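Local coordinates for putative branched-chain amino acid ABC transporter, periplasmic branched-chain amino acid-binding protein (Pseudomonas protegens Pf-5, PDB 4RU0) that probably binds a small solute, perhaps a branched-chain amino acid, in the periplasm and hands it to an ABC transporter for import, at residues Arg342-Lys347 with Gly358-Glu363; His364-Asp369 with Asn383-Cys388. All blocks are in the same frame, centred on the assembly; numbering follows the deposited sequence.

Interaction 1 and interaction 2 follow one another along the chain: the helix pair 342-347 with 358-363 is complete before the strand pair 364-369 with 383-388 begins, and helix 355-363 runs almost directly into strand 366-367. Their centres lie 11 Å apart, and both belong to the periplasmic binding protein region of the chain. They are also in direct contact. T343 of interaction 1 meets the loop ahead of strand 366-367, its CG2 lying 3.5 Å from O of H364, while L362 and E363 pack on L386 and C388. Helix 325-348, helix 355-363 and the two-stranded ribbon thus form one continuous patch of the fold.

Interaction 1 of 2, residues Arg342-Lys347 with Gly358-Glu363; sequences RTAQGK and GRWGLE
W360 and G361, on one turn of helix 355-363, carry the contact with T343, A344 and K347 of helix 325-348. CG of W360 stands anti to the backbone N (chi1 -172°), and the indole beyond it lies against K347 and A344. K347 crosses it at about a right angle, its extended chain laying CD over one face of the six-membered ring, 3.9 Å from the centroid and displaced toward the rim, a CH-pi contact. CD comes nearest at CZ2 of W360, 3.5 Å away. In the ring plane, at its edge, O of T343 lies 3.9 Å from CZ3 of W360, while CE3 of W360 is 4.1 Å from CA of A344. An alanine in place of W360 would probably leave the K347 methylenes without their aromatic platform and open a gap beside A344. Next in sequence, G361, having no side chain, lets its CA come within 3.8 Å of CB of A344. Its carbonyl O meets CG2 of T343, whose OG1 is instead hydrogen-bonded to O of E339. This is plain helix-helix packing without hydrogen bonds, joining helix 325-348 to the following helix 355-363; the axes of the two short segments approach to 7.8 Å, their N-to-C directions 110° apart. Beyond the pair, W360 stacks on the ring of H364, T343 touches L365 and A344 touches L353, while L362 packs on F151 of strand 150-151.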
ATOM      1  N   ARG A 342      -3.554  -6.672 -18.641  1.00 49.07           N
ATOM      2  CA  ARG A 342      -2.849  -7.651 -19.459  1.00 50.83           C
ATOM      3  C   ARG A 342      -3.390  -9.057 -19.227  1.00 50.01           C
ATOM      4  O   ARG A 342      -3.622  -9.803 -20.175  1.00 63.18           O
ATOM      5  CB  ARG A 342      -1.348  -7.602 -19.165  1.00 51.80           C
ATOM      6  CG  ARG A 342      -0.532  -8.687 -19.853  1.00 56.18           C
ATOM      7  CD  ARG A 342       0.966  -8.459 -19.686  1.00 54.94           C
ATOM      8  NE  ARG A 342       1.423  -7.262 -20.388  1.00 56.59           N
ATOM      9  CZ  ARG A 342       1.859  -6.160 -19.787  1.00 56.24           C
ATOM     10  NH1 ARG A 342       1.902  -6.099 -18.467  1.00 75.02           N
ATOM     11  NH2 ARG A 342       2.255  -5.120 -20.504  1.00 57.97           N
ATOM     12  N   THR A 343      -3.603  -9.405 -17.964  1.00 48.18           N
ATOM     13  CA  THR A 343      -4.114 -10.723 -17.604  1.00 47.53           C
ATOM     14  C   THR A 343      -5.483 -10.983 -18.227  1.00 61.69           C
ATOM     15  O   THR A 343      -5.760 -12.084 -18.703  1.00 60.54           O
ATOM     16  CB  THR A 343      -4.220 -10.884 -16.070  1.00 45.56           C
ATOM     17  OG1 THR A 343      -2.974 -10.530 -15.461  1.00 46.32           O
ATOM     18  CG2 THR A 343      -4.579 -12.315 -15.693  1.00 45.13           C
ATOM     19  N   ALA A 344      -6.334  -9.960 -18.224  1.00 46.48           N
ATOM     20  CA  ALA A 344      -7.701 -10.111 -18.702  1.00 51.70           C
ATOM     21  C   ALA A 344      -7.752 -10.191 -20.227  1.00 51.99           C
ATOM     22  O   ALA A 344      -8.568 -10.921 -20.783  1.00 48.50           O
ATOM     23  CB  ALA A 344      -8.575  -8.966 -18.196  1.00 44.78           C
ATOM     24  N   GLN A 345      -6.871  -9.450 -20.892  1.00 49.69           N
ATOM     25  CA  GLN A 345      -6.732  -9.525 -22.345  1.00 54.68           C
ATOM     26  C   GLN A 345      -6.460 -10.953 -22.812  1.00 60.19           C
ATOM     27  O   GLN A 345      -6.756 -11.307 -23.950  1.00 70.72           O
ATOM     28  CB  GLN A 345      -5.612  -8.608 -22.838  1.00 53.61           C
ATOM     29  CG  GLN A 345      -5.956  -7.133 -22.839  1.00 53.34           C
ATOM     30  CD  GLN A 345      -4.843  -6.293 -23.428  1.00 55.26           C
ATOM     31  OE1 GLN A 345      -3.886  -6.825 -23.981  1.00 66.08           O
ATOM     32  NE2 GLN A 345      -4.963  -4.976 -23.314  1.00 55.09           N
ATOM     33  N   GLY A 346      -5.900 -11.769 -21.924  1.00 55.53           N
ATOM     34  CA  GLY A 346      -5.658 -13.169 -22.213  1.00 53.02           C
ATOM     35  C   GLY A 346      -6.946 -13.949 -22.401  1.00 58.02           C
ATOM     36  O   GLY A 346      -6.935 -15.067 -22.917  1.00 63.00           O
ATOM     37  N   LYS A 347      -8.062 -13.362 -21.983  1.00 58.83           N
ATOM     38  CA  LYS A 347      -9.358 -14.010 -22.148  1.00 58.44           C
ATOM     39  C   LYS A 347     -10.338 -13.121 -22.922  1.00 59.72           C
ATOM     40  O   LYS A 347     -11.412 -13.566 -23.323  1.00 64.45           O
ATOM     41  CB  LYS A 347      -9.946 -14.395 -20.782  1.00 57.28           C
ATOM     42  CG  LYS A 347     -11.232 -15.208 -20.880  1.00 58.45           C
ATOM     43  CD  LYS A 347     -11.632 -15.873 -19.580  1.00 58.39           C
ATOM     44  CE  LYS A 347     -12.924 -16.660 -19.777  1.00 63.04           C
ATOM     45  NZ  LYS A 347     -13.230 -17.567 -18.639  1.00 69.33           N
ATOM     46  N   GLY A 358     -12.110  -6.240 -15.937  1.00 47.40           N
ATOM     47  CA  GLY A 358     -10.982  -5.793 -15.144  1.00 46.95           C
ATOM     48  C   GLY A 358     -10.964  -6.509 -13.809  1.00 45.98           C
ATOM     49  O   GLY A 358      -9.905  -6.825 -13.266  1.00 45.97           O
ATOM     50  N   ARG A 359     -12.156  -6.770 -13.284  1.00 47.04           N
ATOM     51  CA  ARG A 359     -12.308  -7.504 -12.037  1.00 46.08           C
ATOM     52  C   ARG A 359     -11.829  -8.941 -12.221  1.00 45.25           C
ATOM     53  O   ARG A 359     -11.210  -9.520 -11.327  1.00 44.97           O
ATOM     54  CB  ARG A 359     -13.768  -7.470 -11.577  1.00 43.79           C
ATOM     55  CG  ARG A 359     -13.985  -7.778 -10.111  1.00 42.84           C
ATOM     56  CD  ARG A 359     -14.092  -9.268  -9.837  1.00 43.20           C
ATOM     57  NE  ARG A 359     -15.064  -9.915 -10.709  1.00 50.65           N
ATOM     58  CZ  ARG A 359     -16.366  -9.983 -10.457  1.00 49.42           C
ATOM     59  NH1 ARG A 359     -16.857  -9.437  -9.351  1.00 50.23           N
ATOM     60  NH2 ARG A 359     -17.175 -10.598 -11.310  1.00 50.02           N
ATOM     61  N   TRP A 360     -12.119  -9.510 -13.389  1.00 46.33           N
ATOM     62  CA  TRP A 360     -11.693 -10.869 -13.706  1.00 47.33           C
ATOM     63  C   TRP A 360     -10.174 -10.952 -13.783  1.00 47.91           C
ATOM     64  O   TRP A 360      -9.573 -11.928 -13.339  1.00 48.22           O
ATOM     65  CB  TRP A 360     -12.310 -11.345 -15.029  1.00 48.52           C
ATOM     66  CG  TRP A 360     -12.065 -12.804 -15.296  1.00 49.62           C
ATOM     67  CD1 TRP A 360     -12.900 -13.840 -14.996  1.00 49.75           C
ATOM     68  CD2 TRP A 360     -10.896 -13.387 -15.889  1.00 50.86           C
ATOM     69  NE1 TRP A 360     -12.328 -15.032 -15.375  1.00 51.01           N
ATOM     70  CE2 TRP A 360     -11.099 -14.781 -15.926  1.00 51.71           C
ATOM     71  CE3 TRP A 360      -9.700 -12.866 -16.399  1.00 51.47           C
ATOM     72  CZ2 TRP A 360     -10.150 -15.663 -16.447  1.00 53.13           C
ATOM     73  CZ3 TRP A 360      -8.757 -13.744 -16.915  1.00 52.87           C
ATOM     74  CH2 TRP A 360      -8.992 -15.127 -16.937  1.00 53.69           C
ATOM     75  N   GLY A 361      -9.563  -9.919 -14.354  1.00 48.15           N
ATOM     76  CA  GLY A 361      -8.120  -9.861 -14.487  1.00 48.82           C
ATOM     77  C   GLY A 361      -7.452  -9.813 -13.129  1.00 54.33           C
ATOM     78  O   GLY A 361      -6.525 -10.579 -12.854  1.00 53.08           O
ATOM     79  N   LEU A 362      -7.932  -8.910 -12.276  1.00 46.60           N
ATOM     80  CA  LEU A 362      -7.432  -8.792 -10.913  1.00 45.66           C
ATOM     81  C   LEU A 362      -7.492 -10.122 -10.177  1.00 45.60           C
ATOM     82  O   LEU A 362      -6.515 -10.527  -9.556  1.00 45.71           O
ATOM     83  CB  LEU A 362      -8.223  -7.734 -10.143  1.00 44.40           C
ATOM     84  CG  LEU A 362      -7.865  -6.284 -10.462  1.00 44.36           C
ATOM     85  CD1 LEU A 362      -8.969  -5.361 -10.009  1.00 43.39           C
ATOM     86  CD2 LEU A 362      -6.551  -5.913  -9.794  1.00 44.31           C
ATOM     87  N   GLU A 363      -8.630 -10.809 -10.267  1.00 45.56           N
ATOM     88  CA  GLU A 363      -8.826 -12.057  -9.531  1.00 45.57           C
ATOM     89  C   GLU A 363      -8.000 -13.208 -10.110  1.00 51.49           C
ATOM     90  O   GLU A 363      -7.890 -14.274  -9.502  1.00 47.14           O
ATOM     91  CB  GLU A 363     -10.311 -12.433  -9.500  1.00 45.30           C
ATOM     92  CG  GLU A 363     -11.169 -11.437  -8.721  1.00 46.50           C
ATOM     93  CD  GLU A 363     -12.557 -11.956  -8.387  1.00 47.23           C
ATOM     94  OE1 GLU A 363     -13.135 -12.703  -9.199  1.00 49.72           O
ATOM     95  OE2 GLU A 363     -13.076 -11.605  -7.302  1.00 42.88           O
TER

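Interaction 2 of 2, residues His364-Asp369 with Asn383-Cys388; sequences HLNIDD and NLKLSC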
ATOM      1  N   HIS A 364      -7.406 -12.993 -11.279  1.00 47.91           N
ATOM      2  CA  HIS A 364      -6.572 -14.023 -11.882  1.00 49.36           C
ATOM      3  C   HIS A 364      -5.120 -13.579 -12.008  1.00 52.48           C
ATOM      4  O   HIS A 364      -4.342 -14.182 -12.739  1.00 54.98           O
ATOM      5  CB  HIS A 364      -7.126 -14.427 -13.248  1.00 50.53           C
ATOM      6  CG  HIS A 364      -8.363 -15.263 -13.164  1.00 50.50           C
ATOM      7  ND1 HIS A 364      -9.608 -14.725 -12.915  1.00 49.49           N
ATOM      8  CD2 HIS A 364      -8.544 -16.600 -13.263  1.00 51.46           C
ATOM      9  CE1 HIS A 364     -10.503 -15.695 -12.877  1.00 52.61           C
ATOM     10  NE2 HIS A 364      -9.884 -16.843 -13.086  1.00 55.41           N
ATOM     11  N   LEU A 365      -4.761 -12.524 -11.284  1.00 50.52           N
ATOM     12  CA  LEU A 365      -3.381 -12.070 -11.254  1.00 49.32           C
ATOM     13  C   LEU A 365      -2.468 -13.174 -10.749  1.00 50.00           C
ATOM     14  O   LEU A 365      -2.738 -13.800  -9.726  1.00 49.37           O
ATOM     15  CB  LEU A 365      -3.230 -10.834 -10.373  1.00 48.40           C
ATOM     16  CG  LEU A 365      -3.233  -9.482 -11.080  1.00 48.10           C
ATOM     17  CD1 LEU A 365      -2.956  -8.370 -10.079  1.00 47.03           C
ATOM     18  CD2 LEU A 365      -2.208  -9.471 -12.195  1.00 49.66           C
ATOM     19  N   ASN A 366      -1.394 -13.420 -11.488  1.00 51.42           N
ATOM     20  CA  ASN A 366      -0.386 -14.387 -11.078  1.00 52.29           C
ATOM     21  C   ASN A 366       0.988 -13.889 -11.487  1.00 53.31           C
ATOM     22  O   ASN A 366       1.513 -14.253 -12.538  1.00 57.59           O
ATOM     23  CB  ASN A 366      -0.665 -15.765 -11.681  1.00 58.80           C
ATOM     24  CG  ASN A 366       0.154 -16.866 -11.027  1.00 62.46           C
ATOM     25  OD1 ASN A 366       1.312 -16.664 -10.658  1.00 68.91           O
ATOM     26  ND2 ASN A 366      -0.447 -18.042 -10.883  1.00 60.80           N
ATOM     27  N   ILE A 367       1.554 -13.036 -10.643  1.00 52.95           N
ATOM     28  CA  ILE A 367       2.868 -12.459 -10.879  1.00 53.44           C
ATOM     29  C   ILE A 367       3.964 -13.337 -10.285  1.00 54.28           C
ATOM     30  O   ILE A 367       4.069 -13.463  -9.064  1.00 53.39           O
ATOM     31  CB  ILE A 367       2.970 -11.053 -10.277  1.00 52.31           C
ATOM     32  CG1 ILE A 367       1.811 -10.174 -10.764  1.00 51.45           C
ATOM     33  CG2 ILE A 367       4.305 -10.431 -10.613  1.00 53.46           C
ATOM     34  CD1 ILE A 367       1.818  -9.932 -12.245  1.00 52.71           C
ATOM     35  N   ASP A 368       4.768 -13.938 -11.160  1.00 65.47           N
ATOM     36  CA  ASP A 368       5.903 -14.779 -10.764  1.00 67.25           C
ATOM     37  C   ASP A 368       7.177 -13.970 -10.589  1.00 57.89           C
ATOM     38  O   ASP A 368       7.223 -12.786 -10.914  1.00 57.59           O
ATOM     39  CB  ASP A 368       6.163 -15.871 -11.811  1.00 71.23           C
ATOM     40  CG  ASP A 368       5.166 -17.002 -11.738  1.00 73.59           C
ATOM     41  OD1 ASP A 368       4.660 -17.277 -10.630  1.00 81.76           O
ATOM     42  OD2 ASP A 368       4.894 -17.620 -12.786  1.00 70.10           O
ATOM     43  N   ASP A 369       8.222 -14.623 -10.096  1.00 62.73           N
ATOM     44  CA  ASP A 369       9.549 -14.021 -10.098  1.00 64.50           C
ATOM     45  C   ASP A 369      10.056 -13.884 -11.531  1.00 66.73           C
ATOM     46  O   ASP A 369      10.733 -12.910 -11.870  1.00 62.57           O
ATOM     47  CB  ASP A 369      10.524 -14.847  -9.265  1.00 60.79           C
ATOM     48  CG  ASP A 369      10.407 -14.564  -7.788  1.00 80.75           C
ATOM     49  OD1 ASP A 369      10.121 -13.402  -7.429  1.00 80.32           O
ATOM     50  OD2 ASP A 369      10.602 -15.502  -6.988  1.00 82.35           O
ATOM     51  N   ASN A 383       5.710 -10.985  -5.249  1.00 50.52           N
ATOM     52  CA  ASN A 383       4.822 -11.853  -6.011  1.00 50.74           C
ATOM     53  C   ASN A 383       3.362 -11.558  -5.683  1.00 49.18           C
ATOM     54  O   ASN A 383       3.035 -11.150  -4.567  1.00 58.29           O
ATOM     55  CB  ASN A 383       5.125 -13.331  -5.734  1.00 51.56           C
ATOM     56  CG  ASN A 383       6.437 -13.790  -6.353  1.00 59.80           C
ATOM     57  OD1 ASN A 383       7.295 -12.978  -6.701  1.00 60.70           O
ATOM     58  ND2 ASN A 383       6.594 -15.102  -6.497  1.00 59.95           N
ATOM     59  N   LEU A 384       2.490 -11.754  -6.665  1.00 51.09           N
ATOM     60  CA  LEU A 384       1.054 -11.567  -6.476  1.00 48.09           C
ATOM     61  C   LEU A 384       0.283 -12.745  -7.037  1.00 48.57           C
ATOM     62  O   LEU A 384       0.428 -13.091  -8.205  1.00 49.73           O
ATOM     63  CB  LEU A 384       0.574 -10.283  -7.148  1.00 47.68           C
ATOM     64  CG  LEU A 384       0.849  -8.958  -6.449  1.00 53.58           C
ATOM     65  CD1 LEU A 384       0.435  -7.809  -7.351  1.00 46.84           C
ATOM     66  CD2 LEU A 384       0.095  -8.915  -5.136  1.00 51.95           C
ATOM     67  N   LYS A 385      -0.535 -13.367  -6.203  1.00 47.80           N
ATOM     68  CA  LYS A 385      -1.440 -14.398  -6.675  1.00 51.69           C
ATOM     69  C   LYS A 385      -2.806 -14.184  -6.042  1.00 46.89           C
ATOM     70  O   LYS A 385      -3.033 -14.543  -4.889  1.00 46.27           O
ATOM     71  CB  LYS A 385      -0.902 -15.795  -6.363  1.00 49.19           C
ATOM     72  CG  LYS A 385      -1.709 -16.922  -6.994  1.00 49.95           C
ATOM     73  CD  LYS A 385      -0.857 -18.170  -7.192  1.00 62.08           C
ATOM     74  CE  LYS A 385      -1.714 -19.390  -7.474  1.00 64.88           C
ATOM     75  NZ  LYS A 385      -2.553 -19.754  -6.296  1.00 68.36           N
ATOM     76  N   LEU A 386      -3.708 -13.582  -6.808  1.00 46.60           N
ATOM     77  CA  LEU A 386      -5.048 -13.282  -6.320  1.00 45.49           C
ATOM     78  C   LEU A 386      -6.047 -14.354  -6.717  1.00 46.63           C
ATOM     79  O   LEU A 386      -5.773 -15.200  -7.568  1.00 48.98           O
ATOM     80  CB  LEU A 386      -5.527 -11.928  -6.841  1.00 44.90           C
ATOM     81  CG  LEU A 386      -5.047 -10.664  -6.129  1.00 44.05           C
ATOM     82  CD1 LEU A 386      -3.582 -10.372  -6.445  1.00 44.80           C
ATOM     83  CD2 LEU A 386      -5.938  -9.486  -6.509  1.00 43.42           C
ATOM     84  N   SER A 387      -7.208 -14.307  -6.080  1.00 45.12           N
ATOM     85  CA  SER A 387      -8.316 -15.189  -6.402  1.00 45.52           C
ATOM     86  C   SER A 387      -9.600 -14.488  -5.996  1.00 47.28           C
ATOM     87  O   SER A 387      -9.557 -13.409  -5.402  1.00 43.50           O
ATOM     88  CB  SER A 387      -8.186 -16.533  -5.685  1.00 46.06           C
ATOM     89  OG  SER A 387      -8.498 -16.407  -4.304  1.00 47.71           O
ATOM     90  N   CYS A 388     -10.738 -15.096  -6.315  1.00 44.78           N
ATOM     91  CA  CYS A 388     -12.023 -14.571  -5.877  1.00 43.96           C
ATOM     92  C   CYS A 388     -12.083 -14.548  -4.349  1.00 51.70           C
ATOM     93  O   CYS A 388     -12.702 -13.677  -3.748  1.00 46.51           O
ATOM     94  CB  CYS A 388     -13.167 -15.407  -6.445  1.00 44.65           C
ATOM     95  SG  CYS A 388     -14.747 -15.183  -5.590  1.00 75.86           S
TER
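I367 and L384 face each other as an antiparallel hydrogen-bonded pair. The N-H of I367 is taken up by O of L384 at 2.7 Å, with an N-H...O angle of 153°. The return bond, from N of L384 to O of I367, is weak at 3.3 Å. One step along, N366 and K385 form the non-hydrogen-bonded pair, and beyond it N of L386 donates to O of L365 at 3.1 Å. The acceptors have further company: O of L365 also receives a CA-H...O contact from K385, and O of L384 one from N366. Among the side chains, ND1 of H364 is hydrogen-bonded to O of W360. On one face of the ribbon, I367 and L384 lie side by side; chi1 of -53° sets CG1 of I367 anti to the carbonyl carbon, where it meets CB of L384 at 3.8 Å. On the face bearing N366 and K385, the lysine's CD lies 3.7 Å from ND2 of N366. L365 and L386 point the same way, CB of L365 4.0 Å from CD1 of L386. Outside the pair, K385 has backbone hydrogen bonding with G393, I367 packs on L372 and M375 of helix 369-375, and C388 is joined to C443 by a disulfide. Helix 369-375 lies in the connection between the strands, which form a short two-stranded antiparallel ribbon separate from the seven-stranded mixed sheet of this periplasmic binding protein.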